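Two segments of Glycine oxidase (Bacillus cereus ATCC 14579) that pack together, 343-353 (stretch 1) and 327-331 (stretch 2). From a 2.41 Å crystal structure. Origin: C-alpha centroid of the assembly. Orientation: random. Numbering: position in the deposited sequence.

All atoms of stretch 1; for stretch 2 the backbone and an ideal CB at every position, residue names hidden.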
# COMPACT_ATOMS: atom_id res chain seq x y z
N ILE A 343 -4.62 -17.14 -13.08
CA ILE A 343 -4.90 -18.38 -13.85
C ILE A 343 -3.64 -19.24 -13.95
O ILE A 343 -3.73 -20.47 -13.93
CB ILE A 343 -5.52 -18.11 -15.23
CG1 ILE A 343 -6.04 -19.40 -15.86
CG2 ILE A 343 -4.55 -17.39 -16.15
CD1 ILE A 343 -6.88 -20.26 -14.93
N SER A 344 -2.45 -18.61 -14.00
CA SER A 344 -1.19 -19.35 -14.17
C SER A 344 -0.85 -20.16 -12.91
O SER A 344 -0.42 -21.32 -12.99
CB SER A 344 -0.05 -18.42 -14.53
OG SER A 344 -0.30 -17.80 -15.79
N GLY A 345 -1.01 -19.53 -11.75
CA GLY A 345 -0.74 -20.17 -10.48
C GLY A 345 -1.70 -21.31 -10.21
O GLY A 345 -1.28 -22.42 -9.80
N GLN A 346 -2.99 -21.03 -10.43
CA GLN A 346 -4.04 -22.00 -10.21
C GLN A 346 -3.74 -23.23 -11.07
O GLN A 346 -3.69 -24.35 -10.56
CB GLN A 346 -5.40 -21.37 -10.53
CG GLN A 346 -6.58 -22.10 -9.92
CD GLN A 346 -7.84 -21.28 -9.99
OE1 GLN A 346 -8.37 -21.03 -11.08
NE2 GLN A 346 -8.34 -20.86 -8.84
N TYR A 347 -3.45 -22.98 -12.35
CA TYR A 347 -3.24 -24.04 -13.33
C TYR A 347 -2.03 -24.89 -12.94
O TYR A 347 -2.10 -26.13 -12.95
CB TYR A 347 -2.98 -23.50 -14.73
CG TYR A 347 -2.51 -24.57 -15.69
CD1 TYR A 347 -3.42 -25.44 -16.27
CD2 TYR A 347 -1.17 -24.76 -15.98
CE1 TYR A 347 -3.01 -26.44 -17.13
CE2 TYR A 347 -0.74 -25.75 -16.85
CZ TYR A 347 -1.66 -26.60 -17.42
OH TYR A 347 -1.30 -27.59 -18.29
N MET A 348 -0.93 -24.21 -12.62
CA MET A 348 0.30 -24.89 -12.32
C MET A 348 0.08 -25.80 -11.10
O MET A 348 0.49 -26.94 -11.09
CB MET A 348 1.43 -23.88 -12.08
CG MET A 348 2.73 -24.18 -12.83
SD MET A 348 2.63 -24.54 -14.62
CE MET A 348 1.59 -23.19 -15.16
N ALA A 349 -0.61 -25.29 -10.07
CA ALA A 349 -0.83 -26.10 -8.88
C ALA A 349 -1.75 -27.30 -9.19
O ALA A 349 -1.46 -28.41 -8.72
CB ALA A 349 -1.38 -25.25 -7.76
N ASP A 350 -2.79 -27.09 -9.99
CA ASP A 350 -3.67 -28.18 -10.46
C ASP A 350 -2.81 -29.25 -11.16
O ASP A 350 -2.92 -30.44 -10.84
CB ASP A 350 -4.77 -27.66 -11.39
CG ASP A 350 -5.99 -27.07 -10.71
OD1 ASP A 350 -6.05 -27.07 -9.45
OD2 ASP A 350 -6.90 -26.63 -11.45
N LEU A 351 -1.93 -28.81 -12.07
CA LEU A 351 -1.08 -29.70 -12.83
C LEU A 351 -0.08 -30.43 -11.93
O LEU A 351 0.27 -31.59 -12.16
CB LEU A 351 -0.32 -28.87 -13.88
CG LEU A 351 0.76 -29.63 -14.64
CD1 LEU A 351 0.15 -30.80 -15.40
CD2 LEU A 351 1.50 -28.69 -15.60
N ILE A 352 0.46 -29.72 -10.94
CA ILE A 352 1.42 -30.34 -10.04
C ILE A 352 0.71 -31.42 -9.21
O ILE A 352 1.33 -32.40 -8.87
CB ILE A 352 2.11 -29.27 -9.18
CG1 ILE A 352 3.11 -28.46 -10.02
CG2 ILE A 352 2.77 -29.89 -7.95
CD1 ILE A 352 3.67 -27.21 -9.36
N GLU A 353 -0.58 -31.21 -8.89
CA GLU A 353 -1.39 -32.14 -8.06
C GLU A 353 -2.12 -33.19 -8.92
O GLU A 353 -3.04 -33.84 -8.45
CB GLU A 353 -2.48 -31.37 -7.29
CG GLU A 353 -1.99 -30.58 -6.10
CD GLU A 353 -3.09 -30.02 -5.21
OE1 GLU A 353 -4.23 -29.83 -5.70
OE2 GLU A 353 -2.80 -29.77 -4.02
N UNK A 327 9.81 -31.58 -13.30
CA UNK A 327 10.39 -30.37 -13.88
C UNK A 327 9.29 -29.62 -14.64
O UNK A 327 8.72 -30.13 -15.61
CB UNK A 327 11.56 -30.71 -14.80
N UNK A 328 8.98 -28.42 -14.15
CA UNK A 328 7.89 -27.62 -14.65
C UNK A 328 8.47 -26.29 -15.13
O UNK A 328 9.56 -25.90 -14.72
CB UNK A 328 6.82 -27.41 -13.58
N UNK A 329 7.66 -25.57 -15.93
CA UNK A 329 7.99 -24.27 -16.51
C UNK A 329 6.75 -23.39 -16.47
O UNK A 329 5.65 -23.89 -16.68
CB UNK A 329 8.51 -24.42 -17.94
N UNK A 330 6.96 -22.08 -16.27
CA UNK A 330 5.90 -21.08 -16.21
C UNK A 330 6.52 -19.68 -16.37
O UNK A 330 6.67 -18.96 -15.40
CB UNK A 330 5.12 -21.19 -14.90
N UNK A 331 6.85 -19.31 -17.62
CA UNK A 331 7.43 -18.01 -17.99
C UNK A 331 7.21 -17.73 -19.47
O UNK A 331 6.98 -18.63 -20.23
CB UNK A 331 8.92 -17.97 -17.66

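Stretch 1 is a helix through Ile 352, and it runs nearly antiparallel to the extended strand of stretch 2, at 171° between their directions and 10.2 Å between axes at closest approach. That gap leaves room for side chains to meet between the two backbones. Helix residues Ser 344, Met 348 and Leu 351 direct their CA-to-CB bonds toward the strand, while Ile 352 lies sideways yet within reach, so the helix offers mostly apolar surface.

Position 327 is extended, at phi/psi -103/115, and its ideal CB finds nothing of stretch 1 within 5.5 Å. The helix therefore sets no rule here, and many residues compatible with a strand would do. The deposited residue is Leu 327, which makes no contact with the helix.

At position 328 the CB points toward the helix, 5.2 Å from both Met 348 SD and Ile 352 CG1. A small side chain would fall short of Leu 351 and Ile 352; a longer apolar or aromatic one could reach them. Nothing nearby offers a charge, so leucine, methionine, phenylalanine or tyrosine all seem reasonable. It is Tyr 328, with chi1 in the m well, and the ring lies along the helix's last turn. Ile 352 CG1 sits over one face, 3.8 Å from the centroid of the Tyr 328 ring and 12° off its normal, a CH-pi contact. Leu 351 CG approaches from the ring edge, 4.1 Å from Tyr 328 CE2. The tyrosine loses 92 Å² to the helix, the largest share of any residue in this contact.

Position 329 turns its CB away, as strand alternation predicts, so stretch 1 barely constrains the side chain. What faces the helix is backbone: Met 348 SD lies 3.7 Å from the carbonyl O of this residue. The deposited residue is Ala 329, whose methyl adds no contact of its own.

Position 330 points toward the helix again, with its CB 4.1 Å from Met 348 CE and its CA 7.6 Å from the CA of Ser 344. With the methionine methyl already so near, a compact side chain such as alanine, serine, cysteine or valine looks the natural choice. Cys 330 takes chi1 t, and its sulfur fits between two helix residues one turn apart: Cys 330 SG is 3.4 Å from Met 348 CE and 4.1 Å from Ser 344 CB. These are packing contacts; no hydrogen bond crosses the interface.

Position 331 is out of reach, so the helix leaves its identity open. It is Thr 331, whose OG1 is hydrogen-bonded elsewhere in the structure.

Stretch 2, residues 327-331: LYACT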
# COMPACT_ATOMS: atom_id res chain seq x y z
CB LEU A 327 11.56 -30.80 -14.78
CG LEU A 327 12.65 -29.77 -15.14
CD1 LEU A 327 12.62 -29.46 -16.63
CD2 LEU A 327 12.55 -28.49 -14.33
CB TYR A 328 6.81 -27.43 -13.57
CG TYR A 328 6.18 -28.69 -13.04
CD1 TYR A 328 6.80 -29.40 -12.03
CD2 TYR A 328 4.99 -29.19 -13.55
CE1 TYR A 328 6.27 -30.58 -11.54
CE2 TYR A 328 4.44 -30.37 -13.06
CZ TYR A 328 5.08 -31.06 -12.04
OH TYR A 328 4.58 -32.20 -11.49
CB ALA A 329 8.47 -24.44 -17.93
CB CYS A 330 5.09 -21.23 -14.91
SG CYS A 330 3.50 -20.35 -14.94
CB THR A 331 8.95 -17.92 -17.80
OG1 THR A 331 9.44 -19.25 -17.96
CG2 THR A 331 9.34 -17.34 -16.46
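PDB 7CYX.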